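Long-range contacts in Alpha/beta hydrolase (Enterobacter asburiae, PDB 6KMO), which probably hydrolyses carboxylic esters, as an esterase or lipase of the alpha/beta hydrolase family: residues 88-93 and 121-126; 100-105 and 127-132. The protein carries 2 engineered substitutions. All blocks are in the same frame, centred on the assembly; numbering follows the deposited sequence.

Contact 1. Residues 88-93 and 121-126; sequences KIVKPE and LIRDLV
Helix 115-129 packs here against strand 83-92 of the central mixed sheet, a helix-on-sheet layer of the alpha/beta hydrolase fold. The axes of 88-92 and 121-126 approach to 8.0 Å and run 42° apart, so the helix follows the strand obliquely. Residues one turn apart, Ile122 and Val126, point their CB at the strand, and Val90 points back, its branched end filling the hollow bounded by Ile122, Arg123 and Val126.

Each branch of this knob has its own wall. Val90 CG1, anti to its backbone N (chi1 -176°), enters between the foot of Arg123 and Val126: it lies 4.0 Å from Arg123 CG and 3.9 Å from Val126 CG2. The other methyl, Val90 CG2, meets Ile122 CG2 methyl to methyl at 3.8 Å, the two side chains crossing at about a right angle. Ile122 turns its CG1 branch to strand 99-105. Arg123 gives only the root of its chain to the contact; from CG to NE it runs extended, the side chain touching Ala71 and Val73 of strand 71-80, and its guanidinium is bonded by NH1 to Pro69 O and paired by NH2 with Glu119. The aliphatic part of the chain thus forms one side of the hollow while the charge is held well clear of Val90.

No hydrogen bond joins the two segments; they meet through apolar packing. Val126 is the second bump, set against backbone as well as side chains. Its CG2, beside its own backbone N, rests 3.6 Å from Val90 O. The other methyl, Val126 CG1, is anti to its N (chi1 166°) and reaches the Lys91-Pro92 peptide, touching Pro92 CD at 3.5 Å and Pro92 N at 3.4 Å.

Contact 2. Residues 100-105 and 127-132; sequences PAFMFF and RASGAA
The beta-alpha-beta unit formed by strand 99-105, helix 115-129 and strand 132-136 closes here, where the chain leaves the helix and enters the sheet beside the strand it came from. Ala101 and Ala132 form a parallel bridge, held by Ala132 N to Pro100 O (3.0 Å) and Phe102 N to Ala132 O (2.8 Å). The second bond lies almost along the C=O axis (172°), and Ala101 CA adds a CH...O contact to the same oxygen.

Phe102 reaches across with its side chain. From CB its chi1 of 56° puts CG in the crowded position between backbone N and carbonyl carbon, which carries the ring toward the turn. CG passes 4.0 Å from Ala132 O. CD2 lies 3.6 Å from that oxygen, with Ala131 CB at the ring edge, near its plane, 4.0 Å away. CE2 comes 3.6 Å from Ser129 OG, oblique to the ring; CZ, the tip, meets Leu125 of the helix. The Ser129 hydroxyl is hydrogen-bonded to Leu125 O and accepts from Ala131 N in an ST turn. Gly130, the first residue off the helix, has positive phi (74°), which favours glycine. Ala131 CB touches the ring edge and, at 3.6 Å, Pro100 O.

How the contacts relate
Contacts 1 and 2 share helix 115-129 and lie about 7 Å apart, centre to centre. Contact 1 sets the flank of the helix on strand 83-92; contact 2 takes the chain from its C-terminal end into strand 132-136, which lies between strands 83-92 and 99-105 in the sheet. They meet where Val126 CG1 touches Ala131 O at 3.3 Å, a buried carbonyl oxygen with no polar partner in the model, and Ile122 CD1 packs on Phe104 CD2 at 3.6 Å. Ala132 CB lies 3.8 Å from Val90 O. Phe102 also touches Val177 on strand 174-179, which leads to the probable nucleophile elbow around Ser180; the ring of Phe102 lies near that turn without touching it.

Contact 1. Residues 88-93 and 121-126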
# COMPACT_ATOMS: atom_id res chain seq x y z
N LYS A 88 -19.34 19.62 5.08
CA LYS A 88 -19.61 18.66 6.14
C LYS A 88 -18.27 18.35 6.80
O LYS A 88 -17.30 18.05 6.10
CB LYS A 88 -20.25 17.38 5.61
CG LYS A 88 -21.64 17.58 5.00
CD LYS A 88 -22.67 17.92 6.07
CE LYS A 88 -23.34 16.68 6.58
NZ LYS A 88 -24.57 16.99 7.37
N ILE A 89 -18.21 18.45 8.12
CA ILE A 89 -16.97 18.31 8.87
C ILE A 89 -17.06 17.04 9.70
O ILE A 89 -18.03 16.86 10.45
CB ILE A 89 -16.71 19.55 9.75
CG1 ILE A 89 -16.65 20.81 8.88
CG2 ILE A 89 -15.40 19.41 10.51
CD1 ILE A 89 -17.79 21.73 9.05
N VAL A 90 -16.09 16.16 9.56
CA VAL A 90 -16.10 14.87 10.24
C VAL A 90 -14.85 14.79 11.10
O VAL A 90 -13.74 15.05 10.62
CB VAL A 90 -16.16 13.70 9.24
CG1 VAL A 90 -16.27 12.37 9.96
CG2 VAL A 90 -17.33 13.87 8.27
N LYS A 91 -15.02 14.46 12.38
CA LYS A 91 -13.93 14.38 13.33
C LYS A 91 -13.99 13.06 14.09
O LYS A 91 -15.04 12.42 14.15
CB LYS A 91 -14.02 15.54 14.33
CG LYS A 91 -13.89 16.90 13.70
CD LYS A 91 -13.97 18.00 14.76
CE LYS A 91 -13.99 19.36 14.09
NZ LYS A 91 -14.00 20.47 15.10
N PRO A 92 -12.86 12.64 14.67
CA PRO A 92 -12.89 11.43 15.51
C PRO A 92 -13.89 11.60 16.64
O PRO A 92 -14.14 12.72 17.12
CB PRO A 92 -11.45 11.34 16.03
CG PRO A 92 -10.63 12.10 15.01
CD PRO A 92 -11.52 13.22 14.57
N GLU A 93 -14.42 10.46 17.10
CA GLU A 93 -15.55 10.45 18.01
C GLU A 93 -15.24 11.23 19.28
O GLU A 93 -16.11 11.92 19.81
CB GLU A 93 -15.90 9.00 18.36
CG GLU A 93 -16.93 8.84 19.47
CD GLU A 93 -17.13 7.39 19.87
OE1 GLU A 93 -18.26 7.05 20.31
OE2 GLU A 93 -16.18 6.59 19.76
N LEU A 121 -16.63 5.92 4.03
CA LEU A 121 -15.25 6.12 3.61
C LEU A 121 -14.62 7.29 4.34
O LEU A 121 -13.49 7.20 4.82
CB LEU A 121 -15.21 6.34 2.10
CG LEU A 121 -13.90 6.84 1.49
CD1 LEU A 121 -12.73 5.90 1.78
CD2 LEU A 121 -14.06 7.02 -0.03
N ILE A 122 -15.33 8.43 4.40
CA ILE A 122 -14.77 9.60 5.06
C ILE A 122 -14.50 9.30 6.53
O ILE A 122 -13.44 9.63 7.06
CB ILE A 122 -15.70 10.81 4.89
CG1 ILE A 122 -15.78 11.21 3.42
CG2 ILE A 122 -15.20 11.97 5.73
CD1 ILE A 122 -16.96 12.10 3.11
N ARG A 123 -15.47 8.68 7.20
CA ARG A 123 -15.27 8.34 8.61
C ARG A 123 -14.08 7.41 8.79
O ARG A 123 -13.30 7.55 9.74
CB ARG A 123 -16.54 7.72 9.20
CG ARG A 123 -17.68 8.70 9.41
CD ARG A 123 -18.89 7.95 9.94
NE ARG A 123 -20.03 8.82 10.23
CZ ARG A 123 -20.75 8.76 11.35
NH1 ARG A 123 -20.44 7.93 12.33
NH2 ARG A 123 -21.79 9.58 11.48
N ASP A 124 -13.91 6.43 7.89
CA ASP A 124 -12.77 5.53 8.00
C ASP A 124 -11.45 6.30 7.91
O ASP A 124 -10.50 6.01 8.65
CB ASP A 124 -12.81 4.47 6.89
CG ASP A 124 -13.82 3.38 7.11
OD1 ASP A 124 -14.36 3.22 8.24
OD2 ASP A 124 -14.08 2.64 6.13
N LEU A 125 -11.37 7.27 7.01
CA LEU A 125 -10.13 8.03 6.84
C LEU A 125 -9.88 8.95 8.03
O LEU A 125 -8.73 9.13 8.44
CB LEU A 125 -10.20 8.83 5.54
CG LEU A 125 -10.16 8.02 4.23
CD1 LEU A 125 -10.65 8.88 3.08
CD2 LEU A 125 -8.77 7.46 3.97
N VAL A 126 -10.94 9.55 8.57
CA VAL A 126 -10.82 10.37 9.77
C VAL A 126 -10.31 9.53 10.93
O VAL A 126 -9.39 9.92 11.65
CB VAL A 126 -12.18 11.01 10.07
CG1 VAL A 126 -12.20 11.60 11.49
CG2 VAL A 126 -12.49 12.08 9.04

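Contact 2. Residues 100-105 and 127-132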
# COMPACT_ATOMS: atom_id res chain seq x y z
N PRO A 100 -5.46 19.04 12.88
CA PRO A 100 -5.20 19.26 11.46
C PRO A 100 -6.36 18.71 10.66
O PRO A 100 -7.23 18.01 11.17
CB PRO A 100 -3.92 18.45 11.22
CG PRO A 100 -4.06 17.30 12.14
CD PRO A 100 -4.79 17.83 13.38
N ALA A 101 -6.37 19.02 9.36
CA ALA A 101 -7.51 18.66 8.54
C ALA A 101 -7.08 18.24 7.15
O ALA A 101 -5.97 18.54 6.67
CB ALA A 101 -8.51 19.82 8.43
N PHE A 102 -8.00 17.55 6.47
CA PHE A 102 -7.91 17.34 5.04
C PHE A 102 -9.24 17.71 4.39
O PHE A 102 -10.31 17.38 4.91
CB PHE A 102 -7.50 15.91 4.64
CG PHE A 102 -8.37 14.81 5.18
CD1 PHE A 102 -9.37 14.25 4.42
CD2 PHE A 102 -8.12 14.28 6.43
CE1 PHE A 102 -10.13 13.20 4.90
CE2 PHE A 102 -8.88 13.23 6.92
CZ PHE A 102 -9.90 12.70 6.16
N MET A 103 -9.16 18.39 3.26
CA MET A 103 -10.33 18.55 2.41
C MET A 103 -10.67 17.19 1.83
O MET A 103 -9.77 16.37 1.57
CB MET A 103 -10.04 19.54 1.28
CG MET A 103 -9.43 20.87 1.75
SD MET A 103 -10.39 21.84 3.04
CE MET A 103 -11.94 22.09 2.09
N PHE A 104 -11.96 16.93 1.64
CA PHE A 104 -12.41 15.68 1.06
C PHE A 104 -13.28 15.96 -0.16
O PHE A 104 -14.35 16.58 -0.04
CB PHE A 104 -13.15 14.76 2.03
CG PHE A 104 -13.43 13.42 1.40
CD1 PHE A 104 -12.48 12.42 1.42
CD2 PHE A 104 -14.59 13.22 0.67
CE1 PHE A 104 -12.70 11.22 0.77
CE2 PHE A 104 -14.81 12.05 0.00
CZ PHE A 104 -13.86 11.04 0.05
N PHE A 105 -12.82 15.49 -1.33
CA PHE A 105 -13.47 15.67 -2.61
C PHE A 105 -14.03 14.31 -3.04
O PHE A 105 -13.28 13.38 -3.31
CB PHE A 105 -12.47 16.22 -3.62
CG PHE A 105 -11.78 17.48 -3.16
CD1 PHE A 105 -12.49 18.51 -2.56
CD2 PHE A 105 -10.43 17.64 -3.33
CE1 PHE A 105 -11.85 19.66 -2.13
CE2 PHE A 105 -9.79 18.79 -2.91
CZ PHE A 105 -10.52 19.81 -2.29
N ARG A 127 -10.90 8.35 11.13
CA ARG A 127 -10.49 7.51 12.25
C ARG A 127 -9.05 7.04 12.10
O ARG A 127 -8.29 7.02 13.09
CB ARG A 127 -11.45 6.33 12.35
CG ARG A 127 -12.82 6.73 12.85
CD ARG A 127 -13.87 5.67 12.57
NE ARG A 127 -13.48 4.41 13.17
CZ ARG A 127 -13.68 4.10 14.45
NH1 ARG A 127 -14.31 4.95 15.25
NH2 ARG A 127 -13.26 2.94 14.91
N ALA A 128 -8.64 6.67 10.89
CA ALA A 128 -7.30 6.16 10.68
C ALA A 128 -6.24 7.25 10.72
O ALA A 128 -5.08 6.97 11.02
CB ALA A 128 -7.23 5.40 9.36
N SER A 129 -6.60 8.49 10.40
CA SER A 129 -5.63 9.58 10.37
C SER A 129 -5.63 10.43 11.63
O SER A 129 -4.63 11.12 11.89
CB SER A 129 -5.91 10.51 9.18
OG SER A 129 -7.13 11.21 9.36
N GLY A 130 -6.71 10.43 12.40
CA GLY A 130 -6.88 11.35 13.51
C GLY A 130 -7.18 12.78 13.13
O GLY A 130 -7.23 13.65 14.02
N ALA A 131 -7.35 13.08 11.85
CA ALA A 131 -7.53 14.43 11.34
C ALA A 131 -8.99 14.67 11.01
O ALA A 131 -9.76 13.74 10.76
CB ALA A 131 -6.67 14.64 10.09
N ALA A 132 -9.38 15.94 11.00
CA ALA A 132 -10.71 16.31 10.56
C ALA A 132 -10.82 16.29 9.05
O ALA A 132 -9.89 16.72 8.35
CB ALA A 132 -11.07 17.71 11.05